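Local atomic coordinates of 39 kDa initiator binding protein (Trichomonas vaginalis, PDB entry 1PP7), a protein that binds the initiator element of core promoters through its N-terminal domain, the part present here, and so probably helps direct transcription initiation. Residues 36-39 with 40-44. Sequence-based numbering, arbitrary orientation.
Sequences RKLH and MLLTY. With ZN (zinc ion), chain I.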
ATOM      1  N   ARG C  36      -8.014   2.598   1.142  1.00 21.46           N
ATOM      2  CA  ARG C  36      -8.510   1.743   0.073  1.00 22.17           C
ATOM      3  C   ARG C  36      -7.550   1.668  -1.081  1.00 27.54           C
ATOM      4  O   ARG C  36      -7.572   0.692  -1.852  1.00 33.20           O
ATOM      5  CB  ARG C  36      -9.884   2.167  -0.398  1.00 23.69           C
ATOM      6  CG  ARG C  36     -10.956   1.904   0.624  1.00 23.63           C
ATOM      7  CD  ARG C  36     -12.270   1.929  -0.052  1.00 22.11           C
ATOM      8  NE  ARG C  36     -13.409   1.933   0.845  1.00 20.83           N
ATOM      9  CZ  ARG C  36     -14.644   1.923   0.367  1.00 29.24           C
ATOM     10  NH1 ARG C  36     -14.789   1.931  -0.973  1.00 24.80           N
ATOM     11  NH2 ARG C  36     -15.715   1.845   1.184  1.00 22.63           N
ATOM     12  N   LYS C  37      -6.707   2.683  -1.226  1.00 23.89           N
ATOM     13  CA  LYS C  37      -5.677   2.579  -2.240  1.00 27.01           C
ATOM     14  C   LYS C  37      -4.679   1.508  -1.716  1.00 26.21           C
ATOM     15  O   LYS C  37      -4.299   0.603  -2.461  1.00 29.11           O
ATOM     16  CB  LYS C  37      -4.965   3.913  -2.464  1.00 22.94           C
ATOM     17  CG  LYS C  37      -5.910   4.925  -3.088  1.00 25.66           C
ATOM     18  CD  LYS C  37      -5.371   6.334  -3.002  1.00 27.28           C
ATOM     19  CE  LYS C  37      -5.737   7.106  -4.249  1.00 29.63           C
ATOM     20  NZ  LYS C  37      -5.534   8.609  -4.120  1.00 36.00           N
ATOM     21  N   LEU C  38      -4.285   1.579  -0.443  1.00 21.99           N
ATOM     22  CA  LEU C  38      -3.354   0.579   0.073  1.00 22.07           C
ATOM     23  C   LEU C  38      -3.997  -0.769  -0.084  1.00 24.76           C
ATOM     24  O   LEU C  38      -3.351  -1.714  -0.534  1.00 28.08           O
ATOM     25  CB  LEU C  38      -3.053   0.768   1.564  1.00 25.15           C
ATOM     26  CG  LEU C  38      -1.585   0.926   1.961  1.00 32.48           C
ATOM     27  CD1 LEU C  38      -1.414   0.706   3.462  1.00 28.34           C
ATOM     28  CD2 LEU C  38      -0.714  -0.016   1.117  1.00 32.13           C
ATOM     29  N   HIS C  39      -5.284  -0.834   0.253  1.00 21.64           N
ATOM     30  CA  HIS C  39      -6.003  -2.078   0.227  1.00 24.83           C
ATOM     31  C   HIS C  39      -6.136  -2.654  -1.157  1.00 26.99           C
ATOM     32  O   HIS C  39      -5.937  -3.874  -1.344  1.00 27.71           O
ATOM     33  CB  HIS C  39      -7.379  -1.952   0.925  1.00 28.98           C
ATOM     34  CG  HIS C  39      -7.885  -3.244   1.483  1.00 27.02           C
ATOM     35  ND1 HIS C  39      -8.710  -4.096   0.770  1.00 26.29           N
ATOM     36  CD2 HIS C  39      -7.566  -3.901   2.629  1.00 26.79           C
ATOM     37  CE1 HIS C  39      -8.876  -5.222   1.450  1.00 29.46           C
ATOM     38  NE2 HIS C  39      -8.191  -5.132   2.582  1.00 26.98           N
ATOM     39  N   MET C  40      -6.473  -1.828  -2.142  1.00 28.03           N
ATOM     40  CA  MET C  40      -6.571  -2.393  -3.501  1.00 27.87           C
ATOM     41  C   MET C  40      -5.205  -2.860  -3.962  1.00 23.58           C
ATOM     42  O   MET C  40      -5.127  -3.774  -4.718  1.00 23.98           O
ATOM     43  CB  MET C  40      -7.035  -1.370  -4.511  1.00 29.36           C
ATOM     44  CG  MET C  40      -8.414  -0.897  -4.248  1.00 53.83           C
ATOM     45  SD  MET C  40      -8.887   0.411  -5.429  1.00 72.21           S
ATOM     46  CE  MET C  40      -9.180   1.913  -4.337  1.00 65.30           C
ATOM     47  N   LEU C  41      -4.144  -2.201  -3.506  1.00 21.15           N
ATOM     48  CA  LEU C  41      -2.799  -2.519  -3.933  1.00 26.45           C
ATOM     49  C   LEU C  41      -2.413  -3.881  -3.395  1.00 26.20           C
ATOM     50  O   LEU C  41      -1.980  -4.739  -4.108  1.00 26.78           O
ATOM     51  CB  LEU C  41      -1.823  -1.479  -3.387  1.00 28.78           C
ATOM     52  CG  LEU C  41      -0.870  -0.896  -4.405  1.00 30.82           C
ATOM     53  CD1 LEU C  41       0.507  -0.691  -3.801  1.00 34.17           C
ATOM     54  CD2 LEU C  41      -0.787  -1.845  -5.585  1.00 36.65           C
ATOM     55  N   LEU C  42      -2.618  -4.025  -2.099  1.00 27.80           N
ATOM     56  CA  LEU C  42      -2.371  -5.209  -1.319  1.00 24.59           C
ATOM     57  C   LEU C  42      -3.168  -6.368  -1.941  1.00 29.41           C
ATOM     58  O   LEU C  42      -2.620  -7.454  -2.235  1.00 32.16           O
ATOM     59  CB  LEU C  42      -2.861  -4.890   0.071  1.00 21.63           C
ATOM     60  CG  LEU C  42      -2.143  -5.214   1.365  1.00 25.43           C
ATOM     61  CD1 LEU C  42      -0.744  -5.702   1.185  1.00 24.05           C
ATOM     62  CD2 LEU C  42      -2.235  -3.989   2.213  1.00 21.74           C
ATOM     63  N   THR C  43      -4.451  -6.124  -2.177  1.00 29.96           N
ATOM     64  CA  THR C  43      -5.323  -7.109  -2.760  1.00 28.43           C
ATOM     65  C   THR C  43      -4.770  -7.567  -4.103  1.00 32.49           C
ATOM     66  O   THR C  43      -4.668  -8.786  -4.388  1.00 33.60           O
ATOM     67  CB  THR C  43      -6.734  -6.548  -2.957  1.00 31.91           C
ATOM     68  OG1 THR C  43      -7.334  -6.296  -1.674  1.00 36.68           O
ATOM     69  CG2 THR C  43      -7.615  -7.565  -3.709  1.00 32.35           C
ATOM     70  N   TYR C  44      -4.367  -6.620  -4.932  1.00 29.32           N
ATOM     71  CA  TYR C  44      -3.877  -7.046  -6.217  1.00 33.90           C
ATOM     72  C   TYR C  44      -2.495  -7.706  -6.186  1.00 35.90           C
ATOM     73  O   TYR C  44      -2.232  -8.649  -6.921  1.00 35.55           O
ATOM     74  CB  TYR C  44      -3.890  -5.887  -7.223  1.00 34.59           C
ATOM     75  CG  TYR C  44      -3.069  -6.188  -8.453  1.00 37.01           C
ATOM     76  CD1 TYR C  44      -1.716  -5.835  -8.500  1.00 32.52           C
ATOM     77  CD2 TYR C  44      -3.632  -6.861  -9.570  1.00 37.87           C
ATOM     78  CE1 TYR C  44      -0.932  -6.128  -9.620  1.00 37.05           C
ATOM     79  CE2 TYR C  44      -2.845  -7.166 -10.709  1.00 35.79           C
ATOM     80  CZ  TYR C  44      -1.491  -6.794 -10.730  1.00 37.87           C
ATOM     81  OH  TYR C  44      -0.679  -7.044 -11.823  1.00 38.18           O
TER
HETATM   82 ZN    ZN I 132     -10.073  -3.713  -0.722  1.00 39.56          ZN
HETATM   83  O   HOH W   1      -9.559  -4.771  -2.714  1.00 23.36           O
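Arg36 to Tyr44 form a continuous run of alpha helix within helix 34-45, where the carbonyls of Arg36, Lys37, Leu38 and His39 accept i+4 to i hydrogen bonds from the amides of Met40, Leu41, Leu42 and Thr43. The Thr43 hydroxyl adds a side-chain hydrogen bond to the same carbonyl as its amide, a common way for a helical threonine to satisfy its hydroxyl. Thr43 OG1, set beside its own backbone N (chi1 -67°), bends back to donate to His39 O at 2.8 Å. That oxygen is thus gripped twice, by Thr43 N and Thr43 OG1 from opposite faces of the carbonyl plane, the hydroxyl lying 38° out of it. The imidazole of His39 swings anti to the backbone N (chi1 -154°), and its ND1 binds a zinc ion at 2.1 Å. A water bound to the zinc ion at 2.3 Å in turn donates to Thr43 OG1 across 2.9 Å. The hydroxyl therefore joins the backbone to the metal's water and acts as a second-shell group. The other ring nitrogen, His39 NE2, is hydrogen-bonded to Thr111 O, and Phe110 meets the ring edge-to-face; together with the metal these should fix its rotation. Met40 runs back along the helix: its chain bends at chi3, bringing CE to 4.0 Å from Arg36 CB and over the Arg36 carbonyl. One turn apart, Leu38 CD2 and Leu42 CD2 come within 4.4 Å, a loose apolar contact on the buried side. Lys37 points away from the turn, its NZ hydrogen-bonded to Arg24 O and Ser32 O. In this helix-turn-helix-clan domain, Leu38 and Leu42 pack on Leu57 of strand 57-59 and Phe65 of strand 65-67, while Lys37 and Leu41 touch Met76 and Val75 of helix 69-76.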